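Local coordinates for galactose mutarotase-like protein (Clostridium acetobutylicum, PDB 3OS7) that probably binds carbohydrate and may interconvert the anomers of aldose sugars, at residues L164-S169 with V182-A187; E29-P34 with N39-K44; F78-I83 with E301-I306. All blocks are in the same frame, centred on the assembly; numbering follows the deposited sequence.

Contact 1: residues L164-S169 with V182-A187; sequences LKQTTS and VGYHSA. With EDO (1,2-ethanediol), chain H.
Thr168 and Gln166 both reach Tyr184, one at the edge of its ring and the other over a face. Thr168 OG1 lies in the ring plane and shares a hydrogen bond with Tyr184 OH at 2.7 Å, a pair in which either hydroxyl could donate. The Gln166 amide lies nearly flat on the phenol, the two planes only 14° apart, with OE1 3.2 Å from Tyr184 CZ and NE2 3.4 Å from Tyr184 CE1. An extended chain, with CG trans to the backbone N (chi1 169°), carries that amide straight out from its strand. Thr168 CG2 adds a looser apolar touch, 4.3 Å from Val182 CG1. Gln166 and Thr168 approach Tyr184 from the opposite direction, bridging strands 163-172 and 178-189 across the buried interior of the all-beta fold of the galactose mutarotase family. Farther out, Tyr157 OH hydrogen-bonds Gln166 OE1 and so helps fix the turn of the amide above the ring, while Leu155 packs on both Thr168 and Tyr184. Ser169 points away from Tyr184, and its OG shares a 2.8 Å hydrogen bond with O1 of a 1,2-ethanediol, probably from the crystallisation liquor, which Gln152 also binds.

Contact 2: residues E29-P34 with N39-K44; sequences EALIIP and NVVELK
Leu31 and Val41 meet through their methyl branches: Leu31 holds CG trans to its backbone N (chi1 176°), whereas chi1 of -63° puts Val41 CG1 beside the backbone N and leaves CG2 between N and the carbonyl carbon, 3.9 Å from Leu31 CD2. The same Val41 CG2 also lies 4.1 Å from Ile33 CG1, whose side chain crosses that of Val41 at about a right angle. Val41 is the extra residue of a beta bulge, where the antiparallel register slips by one: Leu31 faces Glu42, but Ile32 faces Val40. Glu29 with Lys44, Leu31 with Glu42 and Ile33 with Asn39 are the hydrogen-bonded pairs. The bond from Lys44 N to Glu29 O measures 2.8 Å, and that from Asn39 N to Ile33 O is weak. At the bulge Leu31 O takes Val41 N at 3.0 Å, while the buried Glu42 N has no partner in the model. The other face carries Ala30, Ile32, Val40 and Leu43. There Ile32 CD1 rests 3.8 Å from Val40 CG2, and Ala30 CB touches both Val40 CG1 and Leu43 CD1; Tyr157 and Leu159 of strand 151-160 pack against this surface. The Asn39 amide turns elsewhere, to the backbone of Leu74 and Tyr72. Strands 28-33 and 39-45 form a beta hairpin, the third and fourth strands of a five-stranded antiparallel sheet. At its partly exposed end Glu29 and Lys44 run side by side, but Glu29 OE2 stays 4.2 Å from Lys44 NZ, too far for a salt bridge, and 4.8 Å from Glu42 OE1. Main-chain bonds and aliphatic packing probably carry most of the contact, Lys44 probably easing the two nearby carboxylates, and the bulge leaves one buried N-H as its polar cost.

Contact 3: residues F78-I83 with E301-I306; sequences FPPNRI and EPQTSI
Pro80 and Gln303 bring the two backbones to a nearest CA-CA distance of 6.5 Å, without strand pairing, where 78-83 is bent by a cis peptide before Pro79 and a positive phi of 66° at Asn81. The Gln303 side chain crosses the Pro80 ring at a slant, CB and CG against Pro80 CG, and its OE1 ends beside Pro80 CB and 3.6 Å from Asn81 CB. Its amide is held at both ends. NE2 donates to Ser305 O at 2.9 Å, a bond that lies in the amide plane, and OE1 accepts a hydrogen bond from a water at 2.7 Å. That water joins the segments: it also donates to Glu301 OE1 at 2.6 Å and accepts from Asn81 ND2 at 3.1 Å. The water thus donates twice and accepts once, and the Asn81 and Gln303 amides, 55° apart, are linked through it instead of directly. On the far end of the Asn81 amide, OD1 accepts from two donors of the next residue, the backbone N of Arg82 and, with 2.9 Å between NH1 and OD1, its guanidinium, which fixes the rotation of the amide; the guanidinium in turn makes a salt bridge with Glu101 through NH2. The Asn81 side chain is about 5 Å from a bound tartrate, probably from the crystallisation liquor, in what may be the sugar pocket. Strand 297-303, which carries Glu301 and Gln303, runs between strands 178-189 and 285-289: Val287 touches both side chains and Ser181 packs on Pro80, while the bend at 79-81 leads into strand 82-90, beside strand 106-108.

How the contacts relate
Contacts 1 and 3 join where strand 178-189 pairs with strand 297-303, their centres 12 Å apart: Tyr184 N lies 3.0 Å from Pro302 O and Val182 O 2.9 Å from Thr304 N, both probable hydrogen bonds. Next to Tyr184, His185 CE1 comes within 3.3 Å of Glu301 OE2, and His185 NE2 hydrogen-bonds a bound tartrate, as also lies near Asn81, consistent with a sugar pocket lying beside these two contacts. Contact 2 is also 12 Å from contact 1, centre to centre, and packs on it through Leu43 CD2, 3.9 Å from Leu164 CB. It stays clear of contact 3, with nearest atoms about 12 Å apart. Tyr157 packs on contact 2 and hydrogen-bonds Gln166 of contact 1.

Contact 1: residues L164-S169 with V182-A187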
ATOM      1  N   LEU A 164       3.782 -13.654   0.043  1.00 12.96           N
ATOM      2  CA  LEU A 164       3.301 -12.899   1.188  1.00 14.11           C
ATOM      3  C   LEU A 164       1.821 -12.575   1.014  1.00 15.54           C
ATOM      4  O   LEU A 164       1.443 -12.023   0.005  1.00 14.42           O
ATOM      5  CB  LEU A 164       4.073 -11.586   1.346  1.00 14.49           C
ATOM      6  CG  LEU A 164       3.724 -10.738   2.580  1.00 16.55           C
ATOM      7  CD1 LEU A 164       4.175 -11.459   3.854  1.00 15.86           C
ATOM      8  CD2 LEU A 164       4.429  -9.338   2.512  1.00 16.75           C
ATOM      9  N   LYS A 165       1.015 -12.928   2.009  1.00 13.89           N
ATOM     10  CA  LYS A 165      -0.396 -12.533   2.072  1.00 14.90           C
ATOM     11  C   LYS A 165      -0.575 -11.521   3.194  1.00 13.59           C
ATOM     12  O   LYS A 165      -0.139 -11.717   4.343  1.00 16.43           O
ATOM     13  CB  LYS A 165      -1.292 -13.751   2.324  1.00 15.61           C
ATOM     14  CG  LYS A 165      -2.772 -13.461   2.316  1.00 19.02           C
ATOM     15  CD  LYS A 165      -3.613 -14.760   2.264  1.00 25.00           C
ATOM     16  CE  LYS A 165      -4.094 -15.230   3.555  1.00 34.80           C
ATOM     17  NZ  LYS A 165      -5.355 -16.037   3.340  1.00 37.66           N
ATOM     18  N   GLN A 166      -1.148 -10.398   2.821  1.00 13.71           N
ATOM     19  CA  GLN A 166      -1.363  -9.283   3.694  1.00 12.59           C
ATOM     20  C   GLN A 166      -2.875  -9.140   3.883  1.00 14.11           C
ATOM     21  O   GLN A 166      -3.594  -8.818   2.924  1.00 14.76           O
ATOM     22  CB  GLN A 166      -0.805  -8.031   3.013  1.00 14.36           C
ATOM     23  CG  GLN A 166      -1.180  -6.703   3.680  1.00 15.24           C
ATOM     24  CD  GLN A 166      -0.879  -5.543   2.769  1.00 18.19           C
ATOM     25  OE1 GLN A 166       0.185  -4.916   2.852  1.00 21.82           O
ATOM     26  NE2 GLN A 166      -1.778  -5.301   1.832  1.00 13.00           N
ATOM     27  N   THR A 167      -3.354  -9.348   5.106  1.00 12.60           N
ATOM     28  CA  THR A 167      -4.752  -9.068   5.449  1.00 13.93           C
ATOM     29  C   THR A 167      -4.766  -7.821   6.342  1.00 14.24           C
ATOM     30  O   THR A 167      -4.246  -7.832   7.461  1.00 15.27           O
ATOM     31  CB  THR A 167      -5.456 -10.295   6.121  1.00 17.85           C
ATOM     32  OG1 THR A 167      -5.385 -11.432   5.254  1.00 15.21           O
ATOM     33  CG2 THR A 167      -6.946 -10.017   6.407  1.00 17.19           C
ATOM     34  N   THR A 168      -5.377  -6.755   5.828  1.00 13.17           N
ATOM     35  CA  THR A 168      -5.470  -5.451   6.503  1.00 14.05           C
ATOM     36  C   THR A 168      -6.879  -5.318   7.060  1.00 15.66           C
ATOM     37  O   THR A 168      -7.848  -5.593   6.374  1.00 13.97           O
ATOM     38  CB  THR A 168      -5.210  -4.308   5.517  1.00 15.14           C
ATOM     39  OG1 THR A 168      -3.969  -4.561   4.842  1.00 16.41           O
ATOM     40  CG2 THR A 168      -5.191  -2.957   6.208  1.00 15.36           C
ATOM     41  N   SER A 169      -7.009  -4.924   8.313  1.00 13.68           N
ATOM     42  CA  SER A 169      -8.355  -4.755   8.864  1.00 14.67           C
ATOM     43  C   SER A 169      -8.379  -3.627   9.833  1.00 15.52           C
ATOM     44  O   SER A 169      -7.359  -3.299  10.441  1.00 13.92           O
ATOM     45  CB  SER A 169      -8.846  -6.053   9.529  1.00 16.35           C
ATOM     46  OG  SER A 169      -7.942  -6.483  10.512  1.00 21.79           O
ATOM     47  N   VAL A 182      -8.902   3.473   3.022  1.00 11.92           N
ATOM     48  CA  VAL A 182      -7.649   2.813   3.341  1.00 12.60           C
ATOM     49  C   VAL A 182      -6.882   2.585   2.038  1.00 13.52           C
ATOM     50  O   VAL A 182      -7.475   2.332   0.994  1.00 11.15           O
ATOM     51  CB  VAL A 182      -7.900   1.425   3.981  1.00 15.23           C
ATOM     52  CG1 VAL A 182      -6.552   0.696   4.312  1.00 12.81           C
ATOM     53  CG2 VAL A 182      -8.748   1.546   5.223  1.00 16.41           C
ATOM     54  N   GLY A 183      -5.558   2.566   2.124  1.00 11.11           N
ATOM     55  CA  GLY A 183      -4.744   2.177   0.996  1.00 12.24           C
ATOM     56  C   GLY A 183      -3.317   1.929   1.428  1.00 13.38           C
ATOM     57  O   GLY A 183      -3.018   1.879   2.627  1.00 12.73           O
ATOM     58  N   TYR A 184      -2.454   1.718   0.429  1.00 12.56           N
ATOM     59  CA  TYR A 184      -1.048   1.527   0.666  1.00 11.82           C
ATOM     60  C   TYR A 184      -0.231   2.328  -0.317  1.00 13.48           C
ATOM     61  O   TYR A 184      -0.597   2.475  -1.465  1.00 13.14           O
ATOM     62  CB  TYR A 184      -0.645   0.085   0.500  1.00 12.31           C
ATOM     63  CG  TYR A 184      -0.939  -0.777   1.689  1.00 15.14           C
ATOM     64  CD1 TYR A 184      -2.168  -1.363   1.857  1.00 19.06           C
ATOM     65  CD2 TYR A 184       0.049  -1.029   2.637  1.00 20.15           C
ATOM     66  CE1 TYR A 184      -2.426  -2.142   2.949  1.00 18.84           C
ATOM     67  CE2 TYR A 184      -0.190  -1.791   3.721  1.00 19.21           C
ATOM     68  CZ  TYR A 184      -1.418  -2.383   3.875  1.00 17.32           C
ATOM     69  OH  TYR A 184      -1.655  -3.181   4.982  1.00 22.14           O
ATOM     70  N   HIS A 185       0.921   2.806   0.147  1.00 11.83           N
ATOM     71  CA  HIS A 185       1.844   3.543  -0.716  1.00 10.62           C
ATOM     72  C   HIS A 185       3.007   2.640  -1.152  1.00 13.93           C
ATOM     73  O   HIS A 185       4.169   3.041  -1.143  1.00 15.40           O
ATOM     74  CB  HIS A 185       2.330   4.740   0.060  1.00 10.75           C
ATOM     75  CG  HIS A 185       2.813   5.867  -0.783  1.00 15.79           C
ATOM     76  ND1 HIS A 185       3.929   5.765  -1.583  1.00 16.51           N
ATOM     77  CD2 HIS A 185       2.374   7.143  -0.906  1.00 22.82           C
ATOM     78  CE1 HIS A 185       4.149   6.928  -2.181  1.00 22.03           C
ATOM     79  NE2 HIS A 185       3.216   7.780  -1.790  1.00 24.86           N
ATOM     80  N   SER A 186       2.669   1.435  -1.589  1.00 12.94           N
ATOM     81  CA  SER A 186       3.641   0.359  -1.759  1.00 12.08           C
ATOM     82  C   SER A 186       4.773   0.690  -2.751  1.00 13.36           C
ATOM     83  O   SER A 186       4.520   1.096  -3.890  1.00 12.44           O
ATOM     84  CB  SER A 186       2.885  -0.888  -2.217  1.00 13.66           C
ATOM     85  OG  SER A 186       1.747  -1.083  -1.388  1.00 14.80           O
ATOM     86  N   ALA A 187       6.011   0.484  -2.301  1.00 11.97           N
ATOM     87  CA  ALA A 187       7.226   0.891  -3.025  1.00 12.21           C
ATOM     88  C   ALA A 187       8.004  -0.316  -3.541  1.00 10.74           C
ATOM     89  O   ALA A 187       8.503  -1.126  -2.745  1.00 12.80           O
ATOM     90  CB  ALA A 187       8.118   1.750  -2.110  1.00 10.83           C
TER
HETATM   91  C1  EDO H 342      -9.973  -5.496  12.986  1.00 36.39           C
HETATM   92  O1  EDO H 342      -9.732  -6.867  12.681  1.00 33.21           O
HETATM   93  C2  EDO H 342      -8.713  -4.869  13.584  1.00 35.96           C
HETATM   94  O2  EDO H 342      -8.327  -5.544  14.799  1.00 31.13           O

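Contact 2: residues E29-P34 with N39-K44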
ATOM      1  N   GLU A  29      11.768 -14.389   2.456  1.00 14.83           N
ATOM      2  CA  GLU A  29      12.114 -13.765   3.713  1.00 15.83           C
ATOM      3  C   GLU A  29      11.612 -12.313   3.702  1.00 16.55           C
ATOM      4  O   GLU A  29      11.727 -11.617   2.673  1.00 16.97           O
ATOM      5  CB  GLU A  29      13.627 -13.804   3.915  1.00 17.26           C
ATOM      6  CG  GLU A  29      14.097 -13.195   5.223  1.00 25.97           C
ATOM      7  CD  GLU A  29      15.609 -13.272   5.378  1.00 32.24           C
ATOM      8  OE1 GLU A  29      16.191 -14.297   4.939  1.00 26.59           O
ATOM      9  OE2 GLU A  29      16.185 -12.300   5.926  1.00 30.07           O
ATOM     10  N   ALA A  30      11.038 -11.880   4.818  1.00 12.75           N
ATOM     11  CA  ALA A  30      10.517 -10.530   4.999  1.00 13.11           C
ATOM     12  C   ALA A  30      11.064  -9.872   6.271  1.00 15.12           C
ATOM     13  O   ALA A  30      11.532 -10.548   7.199  1.00 16.10           O
ATOM     14  CB  ALA A  30       9.008 -10.518   5.034  1.00 12.56           C
ATOM     15  N   LEU A  31      10.962  -8.561   6.310  1.00 14.31           N
ATOM     16  CA  LEU A  31      11.394  -7.778   7.477  1.00 16.12           C
ATOM     17  C   LEU A  31      10.323  -6.734   7.741  1.00 13.83           C
ATOM     18  O   LEU A  31       9.997  -5.962   6.852  1.00 14.12           O
ATOM     19  CB  LEU A  31      12.743  -7.116   7.194  1.00 15.09           C
ATOM     20  CG  LEU A  31      13.288  -6.188   8.285  1.00 19.86           C
ATOM     21  CD1 LEU A  31      13.450  -6.948   9.605  1.00 20.04           C
ATOM     22  CD2 LEU A  31      14.610  -5.587   7.783  1.00 23.68           C
ATOM     23  N   ILE A  32       9.804  -6.693   8.971  1.00 12.29           N
ATOM     24  CA  ILE A  32       8.815  -5.746   9.356  1.00 13.24           C
ATOM     25  C   ILE A  32       9.318  -4.874  10.522  1.00 16.59           C
ATOM     26  O   ILE A  32      10.041  -5.356  11.408  1.00 14.84           O
ATOM     27  CB  ILE A  32       7.462  -6.435   9.703  1.00 14.52           C
ATOM     28  CG1 ILE A  32       6.325  -5.408   9.827  1.00 17.60           C
ATOM     29  CG2 ILE A  32       7.561  -7.293  10.983  1.00 13.09           C
ATOM     30  CD1 ILE A  32       4.927  -6.091   9.960  1.00 18.13           C
ATOM     31  N   ILE A  33       8.965  -3.583  10.459  1.00 16.02           N
ATOM     32  CA  ILE A  33       9.392  -2.594  11.465  1.00 14.60           C
ATOM     33  C   ILE A  33       8.173  -2.049  12.238  1.00 15.50           C
ATOM     34  O   ILE A  33       7.551  -1.052  11.829  1.00 14.64           O
ATOM     35  CB  ILE A  33      10.140  -1.402  10.851  1.00 16.43           C
ATOM     36  CG1 ILE A  33      11.186  -1.829   9.799  1.00 17.45           C
ATOM     37  CG2 ILE A  33      10.808  -0.581  11.994  1.00 15.34           C
ATOM     38  CD1 ILE A  33      12.299  -2.699  10.329  1.00 23.64           C
ATOM     39  N   PRO A  34       7.829  -2.689  13.361  1.00 15.51           N
ATOM     40  CA  PRO A  34       6.658  -2.252  14.124  1.00 16.94           C
ATOM     41  C   PRO A  34       6.664  -0.775  14.525  1.00 17.73           C
ATOM     42  O   PRO A  34       5.633  -0.104  14.377  1.00 15.63           O
ATOM     43  CB  PRO A  34       6.660  -3.182  15.341  1.00 20.84           C
ATOM     44  CG  PRO A  34       7.363  -4.406  14.859  1.00 19.49           C
ATOM     45  CD  PRO A  34       8.426  -3.911  13.919  1.00 18.19           C
ATOM     46  N   ASN A  39       5.699  -1.403   9.007  1.00 13.95           N
ATOM     47  CA  ASN A  39       6.050  -1.429   7.592  1.00 11.59           C
ATOM     48  C   ASN A  39       6.916  -2.654   7.302  1.00 13.38           C
ATOM     49  O   ASN A  39       7.978  -2.820   7.894  1.00 12.08           O
ATOM     50  CB  ASN A  39       6.775  -0.124   7.244  1.00 13.05           C
ATOM     51  CG  ASN A  39       6.985   0.066   5.747  1.00 13.60           C
ATOM     52  OD1 ASN A  39       7.240  -0.898   5.013  1.00 14.53           O
ATOM     53  ND2 ASN A  39       6.946   1.338   5.300  1.00 12.80           N
ATOM     54  N   VAL A  40       6.446  -3.505   6.389  1.00 12.09           N
ATOM     55  CA  VAL A  40       7.259  -4.524   5.745  1.00 12.87           C
ATOM     56  C   VAL A  40       8.181  -3.876   4.673  1.00 12.49           C
ATOM     57  O   VAL A  40       7.738  -3.505   3.595  1.00 12.19           O
ATOM     58  CB  VAL A  40       6.405  -5.649   5.130  1.00 12.47           C
ATOM     59  CG1 VAL A  40       7.297  -6.707   4.448  1.00 13.11           C
ATOM     60  CG2 VAL A  40       5.521  -6.284   6.207  1.00 16.62           C
ATOM     61  N   VAL A  41       9.446  -3.699   5.023  1.00 12.84           N
ATOM     62  CA  VAL A  41      10.421  -2.988   4.206  1.00 13.61           C
ATOM     63  C   VAL A  41      11.249  -3.866   3.306  1.00 12.80           C
ATOM     64  O   VAL A  41      11.949  -3.369   2.424  1.00 15.26           O
ATOM     65  CB  VAL A  41      11.381  -2.136   5.074  1.00 15.43           C
ATOM     66  CG1 VAL A  41      10.593  -1.068   5.798  1.00 15.17           C
ATOM     67  CG2 VAL A  41      12.245  -2.995   6.046  1.00 15.21           C
ATOM     68  N   GLU A  42      11.157  -5.172   3.501  1.00 13.66           N
ATOM     69  CA  GLU A  42      11.843  -6.125   2.659  1.00 13.95           C
ATOM     70  C   GLU A  42      11.006  -7.381   2.441  1.00 14.27           C
ATOM     71  O   GLU A  42      10.411  -7.875   3.366  1.00 13.99           O
ATOM     72  CB  GLU A  42      13.183  -6.512   3.306  1.00 17.18           C
ATOM     73  CG  GLU A  42      14.115  -7.152   2.298  1.00 19.77           C
ATOM     74  CD  GLU A  42      15.502  -7.367   2.852  1.00 32.09           C
ATOM     75  OE1 GLU A  42      15.593  -7.987   3.929  1.00 32.63           O
ATOM     76  OE2 GLU A  42      16.480  -6.906   2.214  1.00 32.96           O
ATOM     77  N   LEU A  43      10.953  -7.850   1.195  1.00 13.64           N
ATOM     78  CA  LEU A  43      10.371  -9.146   0.835  1.00 13.45           C
ATOM     79  C   LEU A  43      11.224  -9.708  -0.295  1.00 15.18           C
ATOM     80  O   LEU A  43      11.281  -9.116  -1.388  1.00 15.08           O
ATOM     81  CB  LEU A  43       8.950  -9.017   0.344  1.00 12.59           C
ATOM     82  CG  LEU A  43       8.316 -10.339  -0.118  1.00 13.66           C
ATOM     83  CD1 LEU A  43       8.198 -11.373   1.046  1.00 12.64           C
ATOM     84  CD2 LEU A  43       6.973 -10.102  -0.784  1.00 12.66           C
ATOM     85  N   LYS A  44      11.954 -10.779  -0.017  1.00 13.90           N
ATOM     86  CA  LYS A  44      12.883 -11.290  -1.019  1.00 18.54           C
ATOM     87  C   LYS A  44      12.801 -12.797  -1.141  1.00 19.08           C
ATOM     88  O   LYS A  44      12.269 -13.464  -0.266  1.00 19.03           O
ATOM     89  CB  LYS A  44      14.307 -10.838  -0.695  1.00 20.29           C
ATOM     90  CG  LYS A  44      14.814 -11.288   0.641  1.00 23.67           C
ATOM     91  CD  LYS A  44      16.127 -10.575   1.024  1.00 24.08           C
ATOM     92  CE  LYS A  44      16.731 -11.240   2.240  1.00 32.07           C
ATOM     93  NZ  LYS A  44      18.112 -10.761   2.512  1.00 42.47           N
TER

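Contact 3: residues F78-I83 with E301-I306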
ATOM      1  N   PHE A  78      -4.235   5.913   5.808  1.00 13.74           N
ATOM      2  CA  PHE A  78      -5.562   6.151   6.386  1.00 12.11           C
ATOM      3  C   PHE A  78      -5.699   7.645   6.645  1.00 14.73           C
ATOM      4  O   PHE A  78      -5.249   8.124   7.692  1.00 16.57           O
ATOM      5  CB  PHE A  78      -5.692   5.367   7.696  1.00 11.71           C
ATOM      6  CG  PHE A  78      -7.055   5.488   8.396  1.00 16.76           C
ATOM      7  CD1 PHE A  78      -8.238   5.242   7.716  1.00 15.77           C
ATOM      8  CD2 PHE A  78      -7.129   5.780   9.751  1.00 19.34           C
ATOM      9  CE1 PHE A  78      -9.453   5.323   8.334  1.00 17.02           C
ATOM     10  CE2 PHE A  78      -8.347   5.853  10.400  1.00 23.59           C
ATOM     11  CZ  PHE A  78      -9.524   5.639   9.696  1.00 24.15           C
ATOM     12  N   PRO A  79      -6.243   8.406   5.688  1.00 14.16           N
ATOM     13  CA  PRO A  79      -6.746   7.994   4.388  1.00 13.29           C
ATOM     14  C   PRO A  79      -5.591   7.937   3.383  1.00 13.83           C
ATOM     15  O   PRO A  79      -4.614   8.660   3.558  1.00 15.36           O
ATOM     16  CB  PRO A  79      -7.666   9.135   4.012  1.00 16.43           C
ATOM     17  CG  PRO A  79      -6.994  10.346   4.604  1.00 16.35           C
ATOM     18  CD  PRO A  79      -6.360   9.870   5.872  1.00 15.60           C
ATOM     19  N   PRO A  80      -5.715   7.133   2.321  1.00 14.39           N
ATOM     20  CA  PRO A  80      -4.744   7.231   1.234  1.00 11.92           C
ATOM     21  C   PRO A  80      -4.914   8.540   0.475  1.00 13.57           C
ATOM     22  O   PRO A  80      -6.007   8.928   0.121  1.00 13.85           O
ATOM     23  CB  PRO A  80      -5.091   6.036   0.339  1.00 13.19           C
ATOM     24  CG  PRO A  80      -6.528   5.849   0.526  1.00 11.69           C
ATOM     25  CD  PRO A  80      -6.851   6.261   1.950  1.00 14.28           C
ATOM     26  N   ASN A  81      -3.810   9.216   0.216  1.00 13.60           N
ATOM     27  CA  ASN A  81      -3.806  10.401  -0.601  1.00 11.44           C
ATOM     28  C   ASN A  81      -4.582  11.557   0.044  1.00 12.34           C
ATOM     29  O   ASN A  81      -4.758  11.577   1.287  1.00 13.60           O
ATOM     30  CB  ASN A  81      -4.303  10.049  -2.008  1.00 12.30           C
ATOM     31  CG  ASN A  81      -3.593  10.850  -3.084  1.00 12.68           C
ATOM     32  OD1 ASN A  81      -3.854  12.034  -3.251  1.00 12.82           O
ATOM     33  ND2 ASN A  81      -2.677  10.214  -3.794  1.00 15.24           N
ATOM     34  N   ARG A  82      -5.074  12.486  -0.777  1.00 12.60           N
ATOM     35  CA  ARG A  82      -5.496  13.815  -0.330  1.00 11.03           C
ATOM     36  C   ARG A  82      -6.958  14.002   0.112  1.00 13.17           C
ATOM     37  O   ARG A  82      -7.878  13.400  -0.433  1.00 14.14           O
ATOM     38  CB  ARG A  82      -5.173  14.833  -1.424  1.00 12.03           C
ATOM     39  CG  ARG A  82      -3.706  14.944  -1.707  1.00 14.50           C
ATOM     40  CD  ARG A  82      -3.490  15.503  -3.091  1.00 18.80           C
ATOM     41  NE  ARG A  82      -2.071  15.722  -3.302  1.00 18.34           N
ATOM     42  CZ  ARG A  82      -1.232  14.838  -3.808  1.00 22.20           C
ATOM     43  NH1 ARG A  82      -1.646  13.648  -4.218  1.00 20.37           N
ATOM     44  NH2 ARG A  82       0.037  15.168  -3.924  1.00 22.57           N
ATOM     45  N   ILE A  83      -7.135  14.819   1.154  1.00 11.38           N
ATOM     46  CA  ILE A  83      -8.427  15.389   1.506  1.00 10.79           C
ATOM     47  C   ILE A  83      -8.326  16.893   1.304  1.00 13.57           C
ATOM     48  O   ILE A  83      -7.496  17.566   1.969  1.00 14.31           O
ATOM     49  CB  ILE A  83      -8.850  15.109   2.975  1.00 13.27           C
ATOM     50  CG1 ILE A  83      -8.775  13.615   3.337  1.00 17.02           C
ATOM     51  CG2 ILE A  83     -10.251  15.728   3.289  1.00 13.49           C
ATOM     52  CD1 ILE A  83      -9.576  12.694   2.476  1.00 18.34           C
ATOM     53  N   GLU A 301      -0.133   1.909  -5.742  1.00 10.45           N
ATOM     54  CA  GLU A 301      -0.814   2.325  -4.526  1.00 10.12           C
ATOM     55  C   GLU A 301      -2.322   2.006  -4.572  1.00  9.92           C
ATOM     56  O   GLU A 301      -3.106   2.822  -5.007  1.00 12.06           O
ATOM     57  CB  GLU A 301      -0.590   3.816  -4.306  1.00 10.39           C
ATOM     58  CG  GLU A 301       0.893   4.287  -4.459  1.00 16.27           C
ATOM     59  CD  GLU A 301       1.055   5.810  -4.280  1.00 22.66           C
ATOM     60  OE1 GLU A 301       0.153   6.443  -3.713  1.00 24.07           O
ATOM     61  OE2 GLU A 301       2.069   6.380  -4.719  1.00 23.44           O
ATOM     62  N   PRO A 302      -2.705   0.826  -4.082  1.00 12.03           N
ATOM     63  CA  PRO A 302      -4.114   0.479  -4.037  1.00 11.98           C
ATOM     64  C   PRO A 302      -4.857   1.308  -3.011  1.00 12.56           C
ATOM     65  O   PRO A 302      -4.279   1.668  -1.982  1.00 12.89           O
ATOM     66  CB  PRO A 302      -4.103  -0.986  -3.647  1.00 14.56           C
ATOM     67  CG  PRO A 302      -2.851  -1.194  -2.927  1.00 17.44           C
ATOM     68  CD  PRO A 302      -1.854  -0.263  -3.545  1.00  9.57           C
ATOM     69  N   GLN A 303      -6.126   1.587  -3.300  1.00 11.48           N
ATOM     70  CA  GLN A 303      -6.990   2.376  -2.413  1.00 10.86           C
ATOM     71  C   GLN A 303      -8.404   1.841  -2.448  1.00 10.42           C
ATOM     72  O   GLN A 303      -8.863   1.395  -3.490  1.00 11.35           O
ATOM     73  CB  GLN A 303      -7.033   3.872  -2.837  1.00 12.35           C
ATOM     74  CG  GLN A 303      -5.709   4.509  -3.103  1.00 15.08           C
ATOM     75  CD  GLN A 303      -5.747   6.014  -3.367  1.00 17.24           C
ATOM     76  OE1 GLN A 303      -4.716   6.671  -3.294  1.00 17.72           O
ATOM     77  NE2 GLN A 303      -6.918   6.563  -3.654  1.00 14.51           N
ATOM     78  N   THR A 304      -9.103   1.910  -1.314  1.00  9.67           N
ATOM     79  CA  THR A 304     -10.521   1.539  -1.271  1.00 12.47           C
ATOM     80  C   THR A 304     -11.439   2.523  -1.976  1.00 14.15           C
ATOM     81  O   THR A 304     -12.566   2.195  -2.335  1.00 13.91           O
ATOM     82  CB  THR A 304     -11.009   1.382   0.185  1.00 10.88           C
ATOM     83  OG1 THR A 304     -10.796   2.621   0.902  1.00 12.92           O
ATOM     84  CG2 THR A 304     -10.255   0.248   0.852  1.00 11.02           C
ATOM     85  N   SER A 305     -10.971   3.743  -2.157  1.00 11.49           N
ATOM     86  CA  SER A 305     -11.787   4.789  -2.691  1.00 14.01           C
ATOM     87  C   SER A 305     -10.935   5.754  -3.495  1.00 15.82           C
ATOM     88  O   SER A 305      -9.711   5.737  -3.427  1.00 13.36           O
ATOM     89  CB  SER A 305     -12.524   5.534  -1.576  1.00 16.70           C
ATOM     90  OG  SER A 305     -11.685   6.336  -0.764  1.00 17.85           O
ATOM     91  N   ILE A 306     -11.627   6.605  -4.233  1.00 12.73           N
ATOM     92  CA  ILE A 306     -10.997   7.632  -5.008  1.00 12.44           C
ATOM     93  C   ILE A 306     -10.288   8.637  -4.080  1.00 11.33           C
ATOM     94  O   ILE A 306     -10.629   8.785  -2.896  1.00 12.15           O
ATOM     95  CB  ILE A 306     -12.037   8.322  -5.942  1.00 12.54           C
ATOM     96  CG1 ILE A 306     -11.345   9.082  -7.060  1.00 15.02           C
ATOM     97  CG2 ILE A 306     -13.018   9.233  -5.156  1.00 11.34           C
ATOM     98  CD1 ILE A 306     -12.325   9.546  -8.123  1.00 13.27           C
TER
HETATM   99  O   HOH W   1      -2.107   7.382  -2.815  1.00 16.50           O